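Peptidase S9 prolyl oligopeptidase catalytic domain-containing protein (PDB 4HXF) is an acylaminoacyl peptidase, probably acting as a serine protease of the prolyl oligopeptidase family, and assembles into a self-compartmentalizing hexamer. Local coordinates at residues I486-I491 with K594-F599; L538-S543 with L555-V560. All coordinates share one frame; numbering follows the deposited sequence.

Contact 1 (I486-I491 with K594-F599); sequences ISENGI and KLFMEF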
loop_
_atom_site.group_PDB
_atom_site.type_symbol
_atom_site.label_atom_id
_atom_site.label_comp_id
_atom_site.label_asym_id
_atom_site.label_seq_id
_atom_site.Cartn_x
_atom_site.Cartn_y
_atom_site.Cartn_z
ATOM N N ILE A 486 2.632 -0.185 -46.530
ATOM C CA ILE A 486 2.637 -0.468 -45.074
ATOM C C ILE A 486 2.884 -1.925 -44.926
ATOM O O ILE A 486 2.007 -2.755 -45.255
ATOM C CB ILE A 486 1.373 0.012 -44.324
ATOM C CG1 ILE A 486 1.122 1.533 -44.557
ATOM C CG2 ILE A 486 1.539 -0.363 -42.830
ATOM C CD1 ILE A 486 -0.036 2.069 -43.704
ATOM N N SER A 487 4.070 -2.283 -44.443
ATOM C CA SER A 487 4.442 -3.709 -44.273
ATOM C C SER A 487 4.495 -4.029 -42.794
ATOM O O SER A 487 5.214 -3.374 -42.042
ATOM C CB SER A 487 5.826 -3.902 -44.872
ATOM O OG SER A 487 6.454 -5.126 -44.470
ATOM N N GLU A 488 3.798 -5.057 -42.369
ATOM C CA GLU A 488 3.668 -5.354 -40.915
ATOM C C GLU A 488 4.083 -6.779 -40.633
ATOM O O GLU A 488 3.717 -7.724 -41.316
ATOM C CB GLU A 488 2.248 -5.175 -40.444
ATOM C CG GLU A 488 1.546 -3.979 -40.988
ATOM C CD GLU A 488 0.275 -3.684 -40.243
ATOM O OE1 GLU A 488 0.300 -3.893 -38.992
ATOM O OE2 GLU A 488 -0.755 -3.330 -40.927
ATOM N N ASN A 489 4.957 -6.930 -39.629
ATOM C CA ASN A 489 5.284 -8.222 -39.083
ATOM C C ASN A 489 5.627 -9.214 -40.218
ATOM O O ASN A 489 5.174 -10.358 -40.243
ATOM C CB ASN A 489 4.174 -8.756 -38.180
ATOM C CG ASN A 489 3.966 -7.909 -36.961
ATOM O OD1 ASN A 489 3.343 -6.795 -37.068
ATOM N ND2 ASN A 489 4.479 -8.372 -35.808
ATOM N N GLY A 490 6.452 -8.711 -41.148
ATOM C CA GLY A 490 6.721 -9.339 -42.442
ATOM C C GLY A 490 7.955 -10.212 -42.520
ATOM O O GLY A 490 8.481 -10.593 -41.549
ATOM N N ILE A 491 8.346 -10.530 -43.715
ATOM C CA ILE A 491 9.636 -11.096 -44.038
ATOM C C ILE A 491 10.347 -10.255 -45.062
ATOM O O ILE A 491 9.791 -9.896 -46.072
ATOM C CB ILE A 491 9.463 -12.557 -44.584
ATOM C CG1 ILE A 491 8.728 -13.454 -43.616
ATOM C CG2 ILE A 491 10.861 -13.136 -44.943
ATOM C CD1 ILE A 491 7.228 -13.655 -44.018
ATOM N N LYS A 594 -4.566 4.250 -36.032
ATOM C CA LYS A 594 -4.467 5.657 -36.342
ATOM C C LYS A 594 -3.183 5.886 -37.181
ATOM O O LYS A 594 -3.157 6.630 -38.201
ATOM C CB LYS A 594 -4.387 6.433 -35.040
ATOM C CG LYS A 594 -4.198 7.921 -35.277
ATOM C CD LYS A 594 -5.315 8.571 -36.090
ATOM C CE LYS A 594 -5.289 10.104 -36.028
ATOM N NZ LYS A 594 -6.269 10.810 -36.924
ATOM N N LEU A 595 -2.081 5.165 -36.844
ATOM C CA LEU A 595 -0.836 5.205 -37.665
ATOM C C LEU A 595 -1.091 4.752 -39.104
ATOM O O LEU A 595 -0.655 5.377 -40.072
ATOM C CB LEU A 595 0.300 4.342 -37.091
ATOM C CG LEU A 595 1.013 4.767 -35.813
ATOM C CD1 LEU A 595 1.920 3.647 -35.297
ATOM C CD2 LEU A 595 1.812 6.050 -36.138
ATOM N N PHE A 596 -1.812 3.636 -39.224
ATOM C CA PHE A 596 -2.088 3.043 -40.497
ATOM C C PHE A 596 -2.864 4.041 -41.344
ATOM O O PHE A 596 -2.515 4.323 -42.507
ATOM C CB PHE A 596 -2.900 1.782 -40.243
ATOM C CG PHE A 596 -3.295 0.963 -41.479
ATOM C CD1 PHE A 596 -2.581 -0.170 -41.833
ATOM C CD2 PHE A 596 -4.447 1.271 -42.209
ATOM C CE1 PHE A 596 -2.929 -0.916 -42.940
ATOM C CE2 PHE A 596 -4.852 0.486 -43.269
ATOM C CZ PHE A 596 -4.046 -0.582 -43.671
ATOM N N MET A 597 -3.942 4.592 -40.801
ATOM C CA MET A 597 -4.757 5.466 -41.616
ATOM C C MET A 597 -4.015 6.753 -41.955
ATOM O O MET A 597 -4.111 7.204 -43.105
ATOM C CB MET A 597 -6.192 5.670 -41.016
ATOM C CG MET A 597 -6.276 6.392 -39.716
ATOM S SD MET A 597 -7.849 5.998 -38.769
ATOM C CE MET A 597 -8.320 7.702 -38.752
ATOM N N GLU A 598 -3.271 7.300 -41.016
ATOM C CA GLU A 598 -2.572 8.531 -41.315
ATOM C C GLU A 598 -1.413 8.420 -42.278
ATOM O O GLU A 598 -1.184 9.317 -43.085
ATOM C CB GLU A 598 -2.093 9.232 -40.042
ATOM C CG GLU A 598 -3.238 9.753 -39.172
ATOM C CD GLU A 598 -4.147 10.728 -39.918
ATOM O OE1 GLU A 598 -3.586 11.587 -40.675
ATOM O OE2 GLU A 598 -5.422 10.606 -39.808
ATOM N N PHE A 599 -0.732 7.291 -42.269
ATOM C CA PHE A 599 0.351 7.044 -43.259
ATOM C C PHE A 599 -0.212 7.045 -44.655
ATOM O O PHE A 599 0.271 7.720 -45.533
ATOM C CB PHE A 599 1.136 5.803 -42.947
ATOM C CG PHE A 599 2.423 5.705 -43.691
ATOM C CD1 PHE A 599 3.517 6.453 -43.250
ATOM C CD2 PHE A 599 2.528 4.930 -44.864
ATOM C CE1 PHE A 599 4.723 6.346 -43.923
ATOM C CE2 PHE A 599 3.708 4.921 -45.583
ATOM C CZ PHE A 599 4.813 5.613 -45.095
#

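Contact 2 (L538-S543 with L555-V560); sequences LLLIHS and LMFYHV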
loop_
_atom_site.group_PDB
_atom_site.type_symbol
_atom_site.label_atom_id
_atom_site.label_comp_id
_atom_site.label_asym_id
_atom_site.label_seq_id
_atom_site.Cartn_x
_atom_site.Cartn_y
_atom_site.Cartn_z
ATOM N N LEU A 538 7.684 3.907 -47.258
ATOM C CA LEU A 538 7.303 2.657 -46.597
ATOM C C LEU A 538 7.256 2.857 -45.071
ATOM O O LEU A 538 8.122 3.423 -44.466
ATOM C CB LEU A 538 8.332 1.582 -46.931
ATOM C CG LEU A 538 8.168 0.257 -46.174
ATOM C CD1 LEU A 538 6.858 -0.515 -46.546
ATOM C CD2 LEU A 538 9.433 -0.603 -46.500
ATOM N N LEU A 539 6.192 2.381 -44.472
ATOM C CA LEU A 539 6.037 2.253 -43.012
ATOM C C LEU A 539 6.128 0.816 -42.698
ATOM O O LEU A 539 5.345 -0.037 -43.228
ATOM C CB LEU A 539 4.679 2.792 -42.526
ATOM C CG LEU A 539 4.424 2.595 -41.041
ATOM C CD1 LEU A 539 5.436 3.289 -40.090
ATOM C CD2 LEU A 539 2.954 3.044 -40.805
ATOM N N LEU A 540 7.082 0.497 -41.844
ATOM C CA LEU A 540 7.247 -0.846 -41.266
ATOM C C LEU A 540 6.661 -0.857 -39.869
ATOM O O LEU A 540 6.870 0.075 -39.049
ATOM C CB LEU A 540 8.747 -1.261 -41.227
ATOM C CG LEU A 540 9.311 -1.594 -42.593
ATOM C CD1 LEU A 540 10.871 -1.363 -42.589
ATOM C CD2 LEU A 540 8.894 -3.055 -43.012
ATOM N N ILE A 541 5.796 -1.872 -39.586
ATOM C CA ILE A 541 5.224 -2.041 -38.262
ATOM C C ILE A 541 5.674 -3.383 -37.785
ATOM O O ILE A 541 5.553 -4.394 -38.527
ATOM C CB ILE A 541 3.674 -1.993 -38.334
ATOM C CG1 ILE A 541 3.200 -0.615 -38.731
ATOM C CG2 ILE A 541 3.099 -2.356 -36.937
ATOM C CD1 ILE A 541 1.716 -0.368 -38.996
ATOM N N HIS A 542 6.107 -3.456 -36.526
ATOM C CA HIS A 542 6.506 -4.711 -35.917
ATOM C C HIS A 542 6.158 -4.690 -34.451
ATOM O O HIS A 542 5.723 -3.686 -33.922
ATOM C CB HIS A 542 7.984 -4.985 -36.080
ATOM C CG HIS A 542 8.272 -6.457 -36.303
ATOM N ND1 HIS A 542 8.352 -7.007 -37.585
ATOM C CD2 HIS A 542 8.429 -7.525 -35.391
ATOM C CE1 HIS A 542 8.591 -8.328 -37.450
ATOM N NE2 HIS A 542 8.564 -8.668 -36.160
ATOM N N SER A 543 6.110 -5.881 -33.820
ATOM C CA SER A 543 5.861 -5.966 -32.415
ATOM C C SER A 543 6.863 -6.852 -31.768
ATOM O O SER A 543 7.360 -7.813 -32.371
ATOM C CB SER A 543 4.470 -6.539 -32.196
ATOM O OG SER A 543 4.286 -7.767 -32.848
ATOM N N LEU A 555 13.354 -4.746 -38.830
ATOM C CA LEU A 555 14.408 -3.762 -38.476
ATOM C C LEU A 555 15.590 -3.822 -39.451
ATOM O O LEU A 555 16.201 -2.781 -39.828
ATOM C CB LEU A 555 14.812 -3.913 -37.021
ATOM C CG LEU A 555 15.868 -2.910 -36.504
ATOM C CD1 LEU A 555 15.359 -1.467 -36.789
ATOM C CD2 LEU A 555 16.157 -3.094 -34.969
ATOM N N MET A 556 15.932 -5.009 -39.944
ATOM C CA MET A 556 17.020 -5.110 -40.927
ATOM C C MET A 556 16.646 -4.354 -42.181
ATOM O O MET A 556 17.480 -3.685 -42.733
ATOM C CB MET A 556 17.462 -6.556 -41.221
ATOM C CG MET A 556 18.038 -7.308 -40.095
ATOM S SD MET A 556 18.745 -8.906 -40.623
ATOM C CE MET A 556 17.349 -9.717 -41.347
ATOM N N PHE A 557 15.430 -4.547 -42.680
ATOM C CA PHE A 557 14.920 -3.901 -43.860
ATOM C C PHE A 557 14.910 -2.362 -43.664
ATOM O O PHE A 557 15.426 -1.619 -44.523
ATOM C CB PHE A 557 13.597 -4.456 -44.282
ATOM C CG PHE A 557 13.188 -4.170 -45.720
ATOM C CD1 PHE A 557 14.016 -4.336 -46.841
ATOM C CD2 PHE A 557 11.848 -3.926 -45.989
ATOM C CE1 PHE A 557 13.556 -4.067 -48.106
ATOM C CE2 PHE A 557 11.391 -3.737 -47.290
ATOM C CZ PHE A 557 12.215 -3.892 -48.339
ATOM N N TYR A 558 14.439 -1.923 -42.529
ATOM C CA TYR A 558 14.484 -0.531 -42.136
ATOM C C TYR A 558 15.909 0.051 -42.152
ATOM O O TYR A 558 16.180 1.067 -42.866
ATOM C CB TYR A 558 13.878 -0.342 -40.748
ATOM C CG TYR A 558 13.971 1.114 -40.268
ATOM C CD1 TYR A 558 13.143 2.099 -40.778
ATOM C CD2 TYR A 558 14.968 1.497 -39.422
ATOM C CE1 TYR A 558 13.290 3.429 -40.399
ATOM C CE2 TYR A 558 15.167 2.811 -39.058
ATOM C CZ TYR A 558 14.294 3.781 -39.553
ATOM O OH TYR A 558 14.433 5.116 -39.245
ATOM N N HIS A 559 16.860 -0.599 -41.441
ATOM C CA HIS A 559 18.223 -0.063 -41.439
ATOM C C HIS A 559 18.897 0.013 -42.813
ATOM O O HIS A 559 19.600 0.969 -43.155
ATOM C CB HIS A 559 19.144 -0.875 -40.507
ATOM C CG HIS A 559 18.909 -0.684 -39.053
ATOM N ND1 HIS A 559 19.329 -1.578 -38.101
ATOM C CD2 HIS A 559 18.443 0.461 -38.324
ATOM C CE1 HIS A 559 19.095 -1.010 -36.829
ATOM N NE2 HIS A 559 18.583 0.214 -37.002
ATOM N N VAL A 560 18.682 -1.073 -43.584
ATOM C CA VAL A 560 19.300 -1.175 -44.905
ATOM C C VAL A 560 18.686 -0.149 -45.815
ATOM O O VAL A 560 19.420 0.530 -46.569
ATOM C CB VAL A 560 19.251 -2.600 -45.456
ATOM C CG1 VAL A 560 19.513 -2.578 -46.949
ATOM C CG2 VAL A 560 20.201 -3.543 -44.669
#

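Contact 1 (I486-I491 with K594-F599)
The carboxylate of E488 is held through OE1 by a salt bridge to NE of R592, two residues before the 594-599 segment, while its OE2 lies against the F596 ring, 3.8 Å from F596 CD1. The planes of carboxylate and ring are 51° apart. A buried negative charge thus has its mate on the same helix that supplies the ring, and R592 probably stabilises the ionised form.

I486 makes the largest contribution from the strand. Its CD1 lies anti to CA (chi2 -174°), which carries this methyl over one face of the F596 ring, 4.3 Å from the centroid and 27° off the normal, a CH-pi contact. The same methyl rests 3.6 Å from F596 O. One carbon back, I486 CG1 packs 3.7 Å from F599 CD2, the isoleucine reaching toward the helix as the phenylalanine reaches toward the strand. CD1 also meets F599 CB, at 4.0 Å, so the isoleucine end fits between two aromatic residues on successive turns of the helix. With an alanine in place of F596, I486 CD1 would probably lose its aromatic cover and a gap would open between the strand and M403, leaving the E488 carboxylate less firmly positioned.

Strand residues 486-488 and helix residues 594-599 run roughly antiparallel, their axes 10.6 Å apart at closest approach. F599 continues past I486 to L539 on neighbouring strand 538-543 and meets F611 edge-to-face, while F596 leans on helix 398-405. At the end of the strand, the backbone of E488 is hydrogen-bonded to G464 and S466, the latter a residue of the inhibitor pocket, so strand 484-488 lies beside strand 460-465, with E488 close to the probable nucleophile elbow.

Contact 2 (L538-S543 with L555-V560)
L540 and Y558 form the closest approach, with L540 CD1 3.6 Å from the backbone N of Y558 and 3.7 Å from its CB. The leucine therefore presses on the helix backbone and the root of the tyrosine side chain, leaving the phenol ring aside. Its other methyl, CD2, reaches the edge of the F557 ring near the ring plane, a looser contact at 4.3 Å from F557 CD2. L538, two residues earlier and on the same face of the strand, adds a second leucine to that ring: its CD2 lies 3.8 Å from F557 CE2, and the leucine stands roughly perpendicular to the phenylalanine. With F557 CG anti to the backbone N (chi1 -161°), the ring is turned to meet the methyls of both leucines.

Further out, N473 of helix 467-478 packs on both L540 and F557, and L476 of that helix touches L538. The Y558 side chain instead touches V568 and I570 of strand 568-573, and its hydroxyl is hydrogen-bonded to D136 O of the second subunit, so this residue joins the sheet packing to the hexamer interface. Near the start of the helix, S554 OG is hydrogen-bonded to H542 ND1.

Strand 538-543, helix 552-563 and strand 568-573 make a beta-alpha-beta crossover with parallel neighbouring strands, the repeating element of the alpha/beta hydrolase fold.

Overall arrangement
Strand 484-488 comes first in the chain, and contact 1 joins it to helix 586-605 more than a hundred residues later. Contact 2 begins and ends within that long loop, closing the short connection from strand 538-543 to helix 552-563, so the two nest without crossing. Their strands are adjacent and parallel in the eight-stranded sheet, stitched by probable hydrogen bonds from S487 N to L539 O (2.9 Å) and from N489 N to I541 O (2.8 Å). The helices lie on opposite faces of that sheet. Together the contacts sandwich its 484-488 and 538-543 strands in the catalytic domain.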